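PDB 5EDL: putative HMP/thiamine permease protein YkoE from Bacillus subtilis, which probably carries thiamine or its pyrimidine precursor HMP across the cell membrane as the substrate-binding S component of an ECF-type transporter. Local coordinates for residues I15-N29 against E68-P81. Numbering follows the deposited sequence.
Sequences IVFAVVYLLFTHFGN and EIIAALVECLLGNP. With VIB (3-(4-amino-2-methyl-pyrimidin-5-ylmethyl)-5-(2-hydroxy-ethyl)-4-methyl-thiazol-3-ium), chain B.
Glu75 fits as a knob into a hole lined by Ala18, Tyr21, Leu22 and Thr25, where helices 15-29 and 68-77 of the S component, both predicted to span the membrane, cross at -57° beside the bound thiamine. The helix axes come within 7.9 Å. Ala18 and Ala71 meet at the crossing, their CA atoms 4.7 Å apart. Ala18 CB also presses on Val74 CG1 at 3.4 Å, tighter than usual van der Waals contact.

From this crossing the side chain of Glu75 runs out extended to the ligand. CB lies near the carbonyl of Ala18. CG, anti to the backbone N (chi1 -169°), passes Leu22 CB and the Leu22 backbone. Glu75 OE1 sits 2.7 Å from N1A of the thiamine pyrimidine. It also lies beside Tyr21 CB. OE2 turns to Thr25, whose OG1 donates a 2.7 Å hydrogen bond nearly along the C-O axis. Asn80 ND2 gives OE2 a second bond of 2.9 Å, from above the carboxylate plane. Two donors on OE2 would help fix the rotation of the carboxylate, with OE1 the oxygen nearer N1A. Ser82 in turn bonds Asn80 OD1.

Gly79, with positive phi, forms a Schellman motif after the last turn. Leu22 packs on this turn, with CD2 against Leu78 CB and CD1 near the backbone N of Asn80.

The Tyr21 ring also lines the pocket, with CD2 3.6 Å from the ligand methyl CM2. Tyr21 OH donates to the syn lone pair of Glu68 OE1 at 2.9 Å. Val50 N is a further partner of this hydroxyl, and Gln93 NE2 bonds Glu68 OE2. Glu68 OE1 lies at the edge of the Tyr21 ring, in its plane.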
loop_
_atom_site.group_PDB
_atom_site.type_symbol
_atom_site.label_atom_id
_atom_site.label_comp_id
_atom_site.label_asym_id
_atom_site.label_seq_id
_atom_site.Cartn_x
_atom_site.Cartn_y
_atom_site.Cartn_z
ATOM N N ILE A 15 -2.335 -11.868 0.155
ATOM C CA ILE A 15 -3.435 -12.693 -0.308
ATOM C C ILE A 15 -4.774 -12.147 0.163
ATOM O O ILE A 15 -5.708 -12.022 -0.628
ATOM C CB ILE A 15 -3.272 -14.143 0.171
ATOM C CG1 ILE A 15 -2.064 -14.783 -0.515
ATOM C CG2 ILE A 15 -4.531 -14.944 -0.120
ATOM C CD1 ILE A 15 -1.647 -16.101 0.085
ATOM N N VAL A 16 -4.862 -11.831 1.451
ATOM C CA VAL A 16 -6.084 -11.278 2.023
ATOM C C VAL A 16 -6.463 -9.975 1.331
ATOM O O VAL A 16 -7.620 -9.767 0.949
ATOM C CB VAL A 16 -5.936 -11.020 3.539
ATOM C CG1 VAL A 16 -7.103 -10.193 4.047
ATOM C CG2 VAL A 16 -5.816 -12.338 4.293
ATOM N N PHE A 17 -5.488 -9.095 1.160
ATOM C CA PHE A 17 -5.784 -7.805 0.555
ATOM C C PHE A 17 -5.962 -7.878 -0.961
ATOM O O PHE A 17 -6.524 -6.962 -1.554
ATOM C CB PHE A 17 -4.705 -6.780 0.921
ATOM C CG PHE A 17 -5.013 -6.056 2.186
ATOM C CD1 PHE A 17 -4.625 -6.580 3.408
ATOM C CD2 PHE A 17 -5.755 -4.887 2.162
ATOM C CE1 PHE A 17 -4.958 -5.947 4.581
ATOM C CE2 PHE A 17 -6.078 -4.240 3.339
ATOM C CZ PHE A 17 -5.683 -4.767 4.546
ATOM N N ALA A 18 -5.508 -8.967 -1.580
ATOM C CA ALA A 18 -5.812 -9.211 -2.986
ATOM C C ALA A 18 -7.324 -9.283 -3.183
ATOM O O ALA A 18 -7.845 -8.802 -4.190
ATOM C CB ALA A 18 -5.156 -10.478 -3.477
ATOM N N VAL A 19 -8.017 -9.881 -2.220
ATOM C CA VAL A 19 -9.467 -9.947 -2.250
ATOM C C VAL A 19 -10.083 -8.548 -2.165
ATOM O O VAL A 19 -10.994 -8.220 -2.920
ATOM C CB VAL A 19 -10.015 -10.828 -1.112
ATOM C CG1 VAL A 19 -11.538 -10.770 -1.080
ATOM C CG2 VAL A 19 -9.539 -12.271 -1.275
ATOM N N VAL A 20 -9.558 -7.719 -1.268
ATOM C CA VAL A 20 -10.017 -6.334 -1.157
ATOM C C VAL A 20 -9.761 -5.549 -2.443
ATOM O O VAL A 20 -10.644 -4.838 -2.936
ATOM C CB VAL A 20 -9.325 -5.593 0.008
ATOM C CG1 VAL A 20 -9.826 -4.136 0.086
ATOM C CG2 VAL A 20 -9.536 -6.324 1.313
ATOM N N TYR A 21 -8.541 -5.664 -2.966
ATOM C CA TYR A 21 -8.160 -5.034 -4.229
ATOM C C TYR A 21 -9.162 -5.374 -5.346
ATOM O O TYR A 21 -9.564 -4.511 -6.117
ATOM C CB TYR A 21 -6.760 -5.481 -4.672
ATOM C CG TYR A 21 -5.595 -4.873 -3.910
ATOM C CD1 TYR A 21 -5.790 -4.149 -2.740
ATOM C CD2 TYR A 21 -4.299 -5.017 -4.382
ATOM C CE1 TYR A 21 -4.722 -3.585 -2.062
ATOM C CE2 TYR A 21 -3.231 -4.461 -3.720
ATOM C CZ TYR A 21 -3.448 -3.746 -2.568
ATOM O OH TYR A 21 -2.380 -3.204 -1.931
ATOM N N LEU A 22 -9.536 -6.642 -5.438
ATOM C CA LEU A 22 -10.413 -7.093 -6.516
ATOM C C LEU A 22 -11.800 -6.453 -6.411
ATOM O O LEU A 22 -12.394 -6.058 -7.418
ATOM C CB LEU A 22 -10.535 -8.619 -6.505
ATOM C CG LEU A 22 -11.414 -9.239 -7.599
ATOM C CD1 LEU A 22 -10.932 -8.832 -8.989
ATOM C CD2 LEU A 22 -11.442 -10.758 -7.462
ATOM N N LEU A 23 -12.310 -6.375 -5.187
ATOM C CA LEU A 23 -13.594 -5.741 -4.915
ATOM C C LEU A 23 -13.574 -4.275 -5.351
ATOM O O LEU A 23 -14.478 -3.809 -6.049
ATOM C CB LEU A 23 -13.940 -5.853 -3.426
ATOM C CG LEU A 23 -15.018 -4.913 -2.880
ATOM C CD1 LEU A 23 -16.334 -5.100 -3.614
ATOM C CD2 LEU A 23 -15.216 -5.133 -1.375
ATOM N N PHE A 24 -12.524 -3.560 -4.959
ATOM C CA PHE A 24 -12.393 -2.150 -5.322
ATOM C C PHE A 24 -12.160 -1.950 -6.808
ATOM O O PHE A 24 -12.582 -0.945 -7.374
ATOM C CB PHE A 24 -11.273 -1.491 -4.519
ATOM C CG PHE A 24 -11.721 -1.009 -3.177
ATOM C CD1 PHE A 24 -12.176 0.288 -3.012
ATOM C CD2 PHE A 24 -11.722 -1.853 -2.088
ATOM C CE1 PHE A 24 -12.609 0.731 -1.787
ATOM C CE2 PHE A 24 -12.147 -1.408 -0.857
ATOM C CZ PHE A 24 -12.602 -0.111 -0.714
ATOM N N THR A 25 -11.503 -2.911 -7.445
ATOM C CA THR A 25 -11.338 -2.845 -8.889
ATOM C C THR A 25 -12.699 -2.892 -9.585
ATOM O O THR A 25 -12.956 -2.130 -10.529
ATOM C CB THR A 25 -10.446 -3.978 -9.402
ATOM O OG1 THR A 25 -9.088 -3.660 -9.091
ATOM C CG2 THR A 25 -10.592 -4.147 -10.918
ATOM N N HIS A 26 -13.571 -3.774 -9.111
ATOM C CA HIS A 26 -14.917 -3.867 -9.676
ATOM C C HIS A 26 -15.666 -2.530 -9.520
ATOM O O HIS A 26 -16.241 -2.031 -10.484
ATOM C CB HIS A 26 -15.685 -5.019 -9.029
ATOM C CG HIS A 26 -15.386 -6.353 -9.644
ATOM N ND1 HIS A 26 -15.688 -6.649 -10.957
ATOM C CD2 HIS A 26 -14.805 -7.466 -9.132
ATOM C CE1 HIS A 26 -15.306 -7.886 -11.226
ATOM N NE2 HIS A 26 -14.768 -8.403 -10.136
ATOM N N PHE A 27 -15.624 -1.950 -8.316
ATOM C CA PHE A 27 -16.131 -0.586 -8.065
ATOM C C PHE A 27 -15.568 0.446 -9.041
ATOM O O PHE A 27 -16.298 1.271 -9.592
ATOM C CB PHE A 27 -15.780 -0.110 -6.647
ATOM C CG PHE A 27 -16.480 -0.851 -5.547
ATOM C CD1 PHE A 27 -17.605 -1.616 -5.799
ATOM C CD2 PHE A 27 -16.011 -0.766 -4.240
ATOM C CE1 PHE A 27 -18.249 -2.296 -4.768
ATOM C CE2 PHE A 27 -16.648 -1.442 -3.206
ATOM C CZ PHE A 27 -17.769 -2.208 -3.472
ATOM N N GLY A 28 -14.252 0.417 -9.210
ATOM C CA GLY A 28 -13.573 1.366 -10.063
ATOM C C GLY A 28 -14.013 1.291 -11.509
ATOM O O GLY A 28 -14.164 2.324 -12.161
ATOM N N ASN A 29 -14.209 0.073 -12.014
ATOM C CA ASN A 29 -14.701 -0.102 -13.378
ATOM C C ASN A 29 -16.097 0.495 -13.548
ATOM O O ASN A 29 -16.377 1.170 -14.548
ATOM C CB ASN A 29 -14.716 -1.584 -13.767
ATOM C CG ASN A 29 -13.323 -2.138 -14.015
ATOM O OD1 ASN A 29 -12.409 -1.401 -14.370
ATOM N ND2 ASN A 29 -13.162 -3.444 -13.841
ATOM N N GLU A 68 3.261 -6.063 -2.634
ATOM C CA GLU A 68 2.352 -5.532 -3.650
ATOM C C GLU A 68 2.326 -6.436 -4.896
ATOM O O GLU A 68 1.275 -6.626 -5.509
ATOM C CB GLU A 68 2.760 -4.095 -4.024
ATOM C CG GLU A 68 1.865 -3.366 -5.059
ATOM C CD GLU A 68 0.507 -2.910 -4.512
ATOM O OE1 GLU A 68 0.176 -3.199 -3.339
ATOM O OE2 GLU A 68 -0.247 -2.274 -5.273
ATOM N N ILE A 69 3.485 -6.966 -5.278
ATOM C CA ILE A 69 3.552 -7.909 -6.390
ATOM C C ILE A 69 2.682 -9.137 -6.107
ATOM O O ILE A 69 1.869 -9.542 -6.952
ATOM C CB ILE A 69 5.000 -8.341 -6.684
ATOM C CG1 ILE A 69 5.784 -7.168 -7.279
ATOM C CG2 ILE A 69 5.037 -9.576 -7.632
ATOM C CD1 ILE A 69 7.266 -7.410 -7.355
ATOM N N ILE A 70 2.834 -9.717 -4.921
ATOM C CA ILE A 70 2.042 -10.890 -4.558
ATOM C C ILE A 70 0.537 -10.571 -4.538
ATOM O O ILE A 70 -0.276 -11.347 -5.055
ATOM C CB ILE A 70 2.464 -11.451 -3.190
ATOM C CG1 ILE A 70 3.907 -11.977 -3.253
ATOM C CG2 ILE A 70 1.512 -12.547 -2.756
ATOM C CD1 ILE A 70 4.532 -12.230 -1.870
ATOM N N ALA A 71 0.173 -9.438 -3.939
ATOM C CA ALA A 71 -1.220 -9.018 -3.913
ATOM C C ALA A 71 -1.781 -8.861 -5.345
ATOM O O ALA A 71 -2.895 -9.281 -5.620
ATOM C CB ALA A 71 -1.377 -7.698 -3.122
ATOM N N ALA A 72 -1.005 -8.246 -6.238
ATOM C CA ALA A 72 -1.435 -8.050 -7.630
ATOM C C ALA A 72 -1.566 -9.373 -8.382
ATOM O O ALA A 72 -2.504 -9.566 -9.175
ATOM C CB ALA A 72 -0.468 -7.132 -8.365
ATOM N N LEU A 73 -0.613 -10.269 -8.150
ATOM C CA LEU A 73 -0.635 -11.594 -8.752
ATOM C C LEU A 73 -1.923 -12.302 -8.374
ATOM O O LEU A 73 -2.618 -12.865 -9.223
ATOM C CB LEU A 73 0.588 -12.427 -8.305
ATOM C CG LEU A 73 0.509 -13.950 -8.454
ATOM C CD1 LEU A 73 0.285 -14.331 -9.931
ATOM C CD2 LEU A 73 1.757 -14.648 -7.896
ATOM N N VAL A 74 -2.239 -12.274 -7.087
ATOM C CA VAL A 74 -3.383 -13.006 -6.592
ATOM C C VAL A 74 -4.683 -12.351 -7.067
ATOM O O VAL A 74 -5.649 -13.046 -7.387
ATOM C CB VAL A 74 -3.356 -13.116 -5.054
ATOM C CG1 VAL A 74 -4.659 -13.710 -4.540
ATOM C CG2 VAL A 74 -2.167 -13.970 -4.614
ATOM N N GLU A 75 -4.697 -11.018 -7.122
ATOM C CA GLU A 75 -5.856 -10.317 -7.665
ATOM C C GLU A 75 -6.100 -10.732 -9.131
ATOM O O GLU A 75 -7.236 -10.946 -9.541
ATOM C CB GLU A 75 -5.682 -8.797 -7.560
ATOM C CG GLU A 75 -6.970 -8.047 -7.875
ATOM C CD GLU A 75 -6.750 -6.562 -8.108
ATOM O OE1 GLU A 75 -5.677 -6.051 -7.723
ATOM O OE2 GLU A 75 -7.649 -5.919 -8.692
ATOM N N CYS A 76 -5.023 -10.846 -9.899
ATOM C CA CYS A 76 -5.101 -11.326 -11.274
ATOM C C CYS A 76 -5.704 -12.730 -11.319
ATOM O O CYS A 76 -6.644 -12.987 -12.069
ATOM C CB CYS A 76 -3.716 -11.323 -11.934
ATOM S SG CYS A 76 -3.686 -12.069 -13.608
ATOM N N LEU A 77 -5.162 -13.626 -10.496
ATOM C CA LEU A 77 -5.637 -15.006 -10.408
ATOM C C LEU A 77 -7.122 -15.097 -10.068
ATOM O O LEU A 77 -7.836 -15.937 -10.621
ATOM C CB LEU A 77 -4.835 -15.799 -9.353
ATOM C CG LEU A 77 -3.339 -15.984 -9.597
ATOM C CD1 LEU A 77 -2.724 -16.905 -8.554
ATOM C CD2 LEU A 77 -3.080 -16.497 -11.011
ATOM N N LEU A 78 -7.566 -14.256 -9.138
ATOM C CA LEU A 78 -8.961 -14.226 -8.701
ATOM C C LEU A 78 -9.914 -13.657 -9.748
ATOM O O LEU A 78 -11.120 -13.664 -9.546
ATOM C CB LEU A 78 -9.098 -13.420 -7.411
ATOM C CG LEU A 78 -8.454 -14.058 -6.178
ATOM C CD1 LEU A 78 -8.517 -13.124 -4.989
ATOM C CD2 LEU A 78 -9.118 -15.394 -5.865
ATOM N N GLY A 79 -9.373 -13.143 -10.846
ATOM C CA GLY A 79 -10.204 -12.759 -11.973
ATOM C C GLY A 79 -10.278 -11.284 -12.322
ATOM O O GLY A 79 -11.267 -10.848 -12.907
ATOM N N ASN A 80 -9.247 -10.517 -11.986
ATOM C CA ASN A 80 -9.172 -9.128 -12.448
ATOM C C ASN A 80 -9.424 -9.079 -13.955
ATOM O O ASN A 80 -8.730 -9.740 -14.716
ATOM C CB ASN A 80 -7.817 -8.502 -12.118
ATOM C CG ASN A 80 -7.733 -7.031 -12.518
ATOM O OD1 ASN A 80 -7.569 -6.700 -13.694
ATOM N ND2 ASN A 80 -7.846 -6.147 -11.540
ATOM N N PRO A 81 -10.437 -8.311 -14.383
ATOM C CA PRO A 81 -10.889 -8.291 -15.785
ATOM C C PRO A 81 -9.816 -7.803 -16.768
ATOM O O PRO A 81 -9.878 -8.125 -17.960
ATOM C CB PRO A 81 -12.083 -7.319 -15.764
ATOM C CG PRO A 81 -12.456 -7.177 -14.322
ATOM C CD PRO A 81 -11.199 -7.377 -13.540
HETATM C CM2 VIB B . -2.986 -4.047 -7.579
HETATM N N4A VIB B . -4.100 0.348 -9.422
HETATM C CM4 VIB B . -8.233 1.868 -11.412
HETATM O O1 VIB B . -5.577 3.891 -13.358
HETATM C C7 VIB B . -5.773 3.177 -14.563
HETATM C C6 VIB B . -6.999 2.313 -14.402
HETATM C C2 VIB B . -5.607 -0.824 -12.426
HETATM S S1 VIB B . -5.601 0.057 -13.721
HETATM C C5 VIB B . -6.630 1.185 -13.455
HETATM C C4 VIB B . -7.178 1.017 -12.130
HETATM N N3 VIB B . -6.533 -0.260 -11.486
HETATM C C7A VIB B . -6.918 -0.715 -10.153
HETATM C C4A VIB B . -4.481 -1.018 -9.137
HETATM N N3A VIB B . -3.629 -1.851 -8.536
HETATM C C2A VIB B . -4.008 -3.132 -8.275
HETATM N N1A VIB B . -5.267 -3.560 -8.612
HETATM C C6A VIB B . -6.148 -2.725 -9.221
HETATM C C5A VIB B . -5.741 -1.440 -9.476
#